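Local coordinates for ApaG protein (Pseudomonas aeruginosa, PDB 3NRF), which is of unknown function, a small, mostly beta-strand protein of the DUF4354 family that probably carries a signal peptide in its precursor, at the interface of chains A and B. Sequence-based numbering; all coordinates share one arbitrary frame. Chains: chain A/B, ApaG protein.

Contact 1: the interface of chains A and B. Residues chain A 53-55, 97-98; chain B 27, 90-91.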
loop_
_atom_site.group_PDB
_atom_site.type_symbol
_atom_site.label_atom_id
_atom_site.label_comp_id
_atom_site.label_asym_id
_atom_site.label_seq_id
_atom_site.Cartn_x
_atom_site.Cartn_y
_atom_site.Cartn_z
ATOM N N GLN A 53 12.692 9.351 -8.205
ATOM C CA GLN A 53 13.711 8.400 -8.587
ATOM C C GLN A 53 13.478 7.029 -7.963
ATOM O O GLN A 53 13.092 6.930 -6.798
ATOM C CB GLN A 53 15.098 8.930 -8.145
ATOM C CG GLN A 53 16.297 8.243 -8.814
ATOM C CD GLN A 53 17.657 8.680 -8.245
ATOM O OE1 GLN A 53 17.743 9.563 -7.397
ATOM N NE2 GLN A 53 18.718 8.031 -8.697
ATOM N N SER A 54 13.744 6.010 -8.757
ATOM C CA SER A 54 13.647 4.637 -8.287
ATOM C C SER A 54 14.977 4.300 -7.652
ATOM O O SER A 54 15.989 4.955 -7.931
ATOM C CB SER A 54 13.331 3.689 -9.464
ATOM O OG SER A 54 14.411 3.624 -10.363
ATOM N N ALA A 55 15.003 3.291 -6.771
ATOM C CA ALA A 55 16.253 2.850 -6.171
ATOM C C ALA A 55 17.239 2.408 -7.241
ATOM O O ALA A 55 18.459 2.554 -7.031
ATOM C CB ALA A 55 16.004 1.723 -5.132
ATOM N N SER A 97 10.651 5.911 -5.460
ATOM C CA SER A 97 10.543 5.874 -4.028
ATOM C C SER A 97 11.209 7.073 -3.352
ATOM O O SER A 97 11.236 7.113 -2.129
ATOM C CB SER A 97 11.180 4.612 -3.471
ATOM O OG SER A 97 12.529 4.459 -3.887
ATOM N N LEU A 98 11.799 7.972 -4.121
ATOM C CA LEU A 98 12.477 9.136 -3.549
ATOM C C LEU A 98 12.100 10.359 -4.345
ATOM O O LEU A 98 11.959 10.269 -5.590
ATOM C CB LEU A 98 13.970 8.932 -3.710
ATOM C CG LEU A 98 14.993 10.093 -3.435
ATOM C CD1 LEU A 98 15.044 10.302 -1.928
ATOM C CD2 LEU A 98 16.377 9.799 -4.038
ATOM N N ARG B 27 15.342 6.266 2.111
ATOM C CA ARG B 27 13.942 5.848 2.176
ATOM C C ARG B 27 13.611 5.554 3.621
ATOM O O ARG B 27 14.513 5.131 4.396
ATOM C CB ARG B 27 13.702 4.612 1.327
ATOM C CG ARG B 27 13.579 4.871 -0.141
ATOM C CD ARG B 27 14.883 5.315 -0.823
ATOM N NE ARG B 27 14.692 5.393 -2.273
ATOM C CZ ARG B 27 15.653 5.700 -3.144
ATOM N NH1 ARG B 27 16.879 5.946 -2.686
ATOM N NH2 ARG B 27 15.369 5.752 -4.429
ATOM N N ASP B 90 18.600 2.775 -0.111
ATOM C CA ASP B 90 17.807 2.219 -1.181
ATOM C C ASP B 90 16.427 1.825 -0.652
ATOM O O ASP B 90 15.989 2.350 0.375
ATOM C CB ASP B 90 18.543 1.071 -1.905
ATOM C CG ASP B 90 18.959 -0.070 -0.971
ATOM O OD1 ASP B 90 18.554 -0.026 0.222
ATOM O OD2 ASP B 90 19.723 -0.953 -1.424
ATOM N N ASP B 91 15.756 0.909 -1.348
ATOM C CA ASP B 91 14.438 0.487 -0.955
ATOM C C ASP B 91 14.447 -0.643 0.081
ATOM O O ASP B 91 13.378 -1.090 0.480
ATOM C CB ASP B 91 13.619 0.009 -2.153
ATOM C CG ASP B 91 13.108 1.133 -3.006
ATOM O OD1 ASP B 91 13.400 2.313 -2.713
ATOM O OD2 ASP B 91 12.361 0.791 -3.945
HETATM O O HOH W 1 12.651 1.795 -6.317
#
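A:Ser97 of one DUF4354 chain offers its hydroxyl to the guanidinium of B:Arg27 and the carboxylate of B:Asp91, forming a polar knot between two copies of the protein. The arginine grips side-on, with two nitrogens directed at one oxygen. NE gives the straighter bond to A:Ser97 OG, at 2.9 Å and 155° at the hydrogen, whereas NH2 reaches the same OG over 3.2 Å with a more bent approach. The oxygen lies close to the guanidinium plane in both bonds. Having accepted these, A:Ser97 OG donates its own proton to B:Asp91 OD1 at 2.6 Å, meeting the carboxylate on its syn side. The serine hydroxyl is thus both acceptor and donor, and its rotation is probably well fixed. With chi1 at 55°, OG sits between the backbone N and the carbonyl carbon, which points it toward chain B.

The guanidinium is also sandwiched between aliphatic groups of chain A. A:Leu98 CB packs over one face, toward the rim and 3.7 Å from B:Arg27 CZ, with the two side chains crossing nearly at right angles. A:Ala55 CB sits over the opposite face, again off centre. The same methyl touches the carboxylate carbon, B:Asp91 CG, at 3.6 Å. The other carboxylate oxygen, B:Asp91 OD2, binds water 1, which in turn lies 2.8 Å from the backbone nitrogen A:Ala55 N; one aspartate therefore ties to both the A:Ala55 and A:Ser97 segments.

Within chain B, a salt bridge between B:Arg27 NE and B:Asp91 OD1, at 3.4 Å, sets the two charged groups side by side around the serine and would be expected to strengthen its polarisation. The arginine side chain projects from strand 24-37 and bends at chi2 (69°) before extending toward chain A. Behind this first shell, A:Gln53 and A:Ser54 at the end of strand 49-54 lead into A:Ala55, and B:Asp90 adds a peripheral contact from its CB to the A:Ala55 methyl.

Contact 2: the interface of chains A and B. Residues chain A 9-11; chain B 18-19.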
loop_
_atom_site.group_PDB
_atom_site.type_symbol
_atom_site.label_atom_id
_atom_site.label_comp_id
_atom_site.label_asym_id
_atom_site.label_seq_id
_atom_site.Cartn_x
_atom_site.Cartn_y
_atom_site.Cartn_z
ATOM N N VAL A 9 14.313 17.794 1.387
ATOM C CA VAL A 9 13.122 17.358 0.680
ATOM C C VAL A 9 12.556 16.159 1.381
ATOM O O VAL A 9 13.179 15.099 1.394
ATOM C CB VAL A 9 13.420 16.983 -0.824
ATOM C CG1 VAL A 9 12.160 16.583 -1.590
ATOM C CG2 VAL A 9 14.245 18.106 -1.493
ATOM N N PHE A 10 11.339 16.294 1.936
ATOM C CA PHE A 10 10.641 15.194 2.593
ATOM C C PHE A 10 9.487 14.770 1.716
ATOM O O PHE A 10 8.804 15.631 1.182
ATOM C CB PHE A 10 10.065 15.676 3.944
ATOM C CG PHE A 10 11.122 16.083 4.930
ATOM C CD1 PHE A 10 11.647 17.408 4.967
ATOM C CD2 PHE A 10 11.632 15.165 5.816
ATOM C CE1 PHE A 10 12.669 17.775 5.900
ATOM C CE2 PHE A 10 12.673 15.524 6.727
ATOM C CZ PHE A 10 13.172 16.811 6.770
ATOM N N ALA A 11 9.279 13.474 1.527
ATOM C CA ALA A 11 8.199 13.055 0.672
ATOM C C ALA A 11 7.532 11.797 1.170
ATOM O O ALA A 11 8.141 11.002 1.862
ATOM C CB ALA A 11 8.733 12.835 -0.766
ATOM N N SER B 18 10.505 9.285 2.144
ATOM C CA SER B 18 11.880 9.524 1.766
ATOM C C SER B 18 12.358 10.861 2.286
ATOM O O SER B 18 11.566 11.787 2.527
ATOM C CB SER B 18 12.094 9.431 0.239
ATOM O OG SER B 18 11.417 10.463 -0.459
ATOM N N VAL B 19 13.691 10.997 2.413
ATOM C CA VAL B 19 14.326 12.229 2.795
ATOM C C VAL B 19 15.559 12.414 1.914
ATOM O O VAL B 19 16.314 11.482 1.729
ATOM C CB VAL B 19 14.834 12.203 4.302
ATOM C CG1 VAL B 19 15.546 13.511 4.718
ATOM C CG2 VAL B 19 13.641 11.843 5.273
HETATM O O HOH W 2 12.445 12.967 -0.360
#
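A short antiparallel strand pairing joins strand 8-21 of chain A to strand 7-21 of chain B, so that two DUF4354 chains meet edge to edge through their backbones in the deposited assembly. The pairing may not persist in solution. A:Ala11 and B:Ser18 exchange reciprocal hydrogen bonds: A:Ala11 N donates to B:Ser18 O at 3.0 Å, and B:Ser18 N donates to A:Ala11 O at 2.9 Å. A:Phe10 and B:Val19 form the neighbouring bridge pair.

Side chains dress the two surfaces of this pairing differently. On one, A:Phe10 and B:Val19 lie alongside each other and point the same way. The ring presents its CD2-CE2 side to both valine methyls: A:Phe10 CD2 lies 3.9 Å from B:Val19 CG2 and A:Phe10 CE2 4.0 Å from B:Val19 CG1. The ring reaches this position with CG opposite the carbonyl carbon (chi1 -64°), giving the pairing a small apolar flank.

The B:Ser18 side chain projects from the other surface, beside the methyl of A:Ala11. Its OG is 2.7 Å from water 2, which also contacts the backbone carbonyl oxygen A:Val9 O at 2.9 Å. The water thereby carries the polar link two residues back along strand 8-21, from A:Ala11 to A:Val9.

The centres of the C-alpha atoms of contacts 1 and 2 lie about 10 Å apart, making them neighbouring patches of one A-B interface. They share no residues. Contact 2 pairs strand 8-21 of chain A with strand 7-21 of chain B, whereas contact 1 brings strand 24-37 and the segment at residues 90-91 of chain B against the end of strand 49-54 and the start of strand 96-102 of chain A. Backbone pairing and side-chain recognition may therefore act together to fix the relative orientation of the chains. The interface lacks exact two-fold symmetry and, although part of a deposited four-chain assembly, may not be a biological contact.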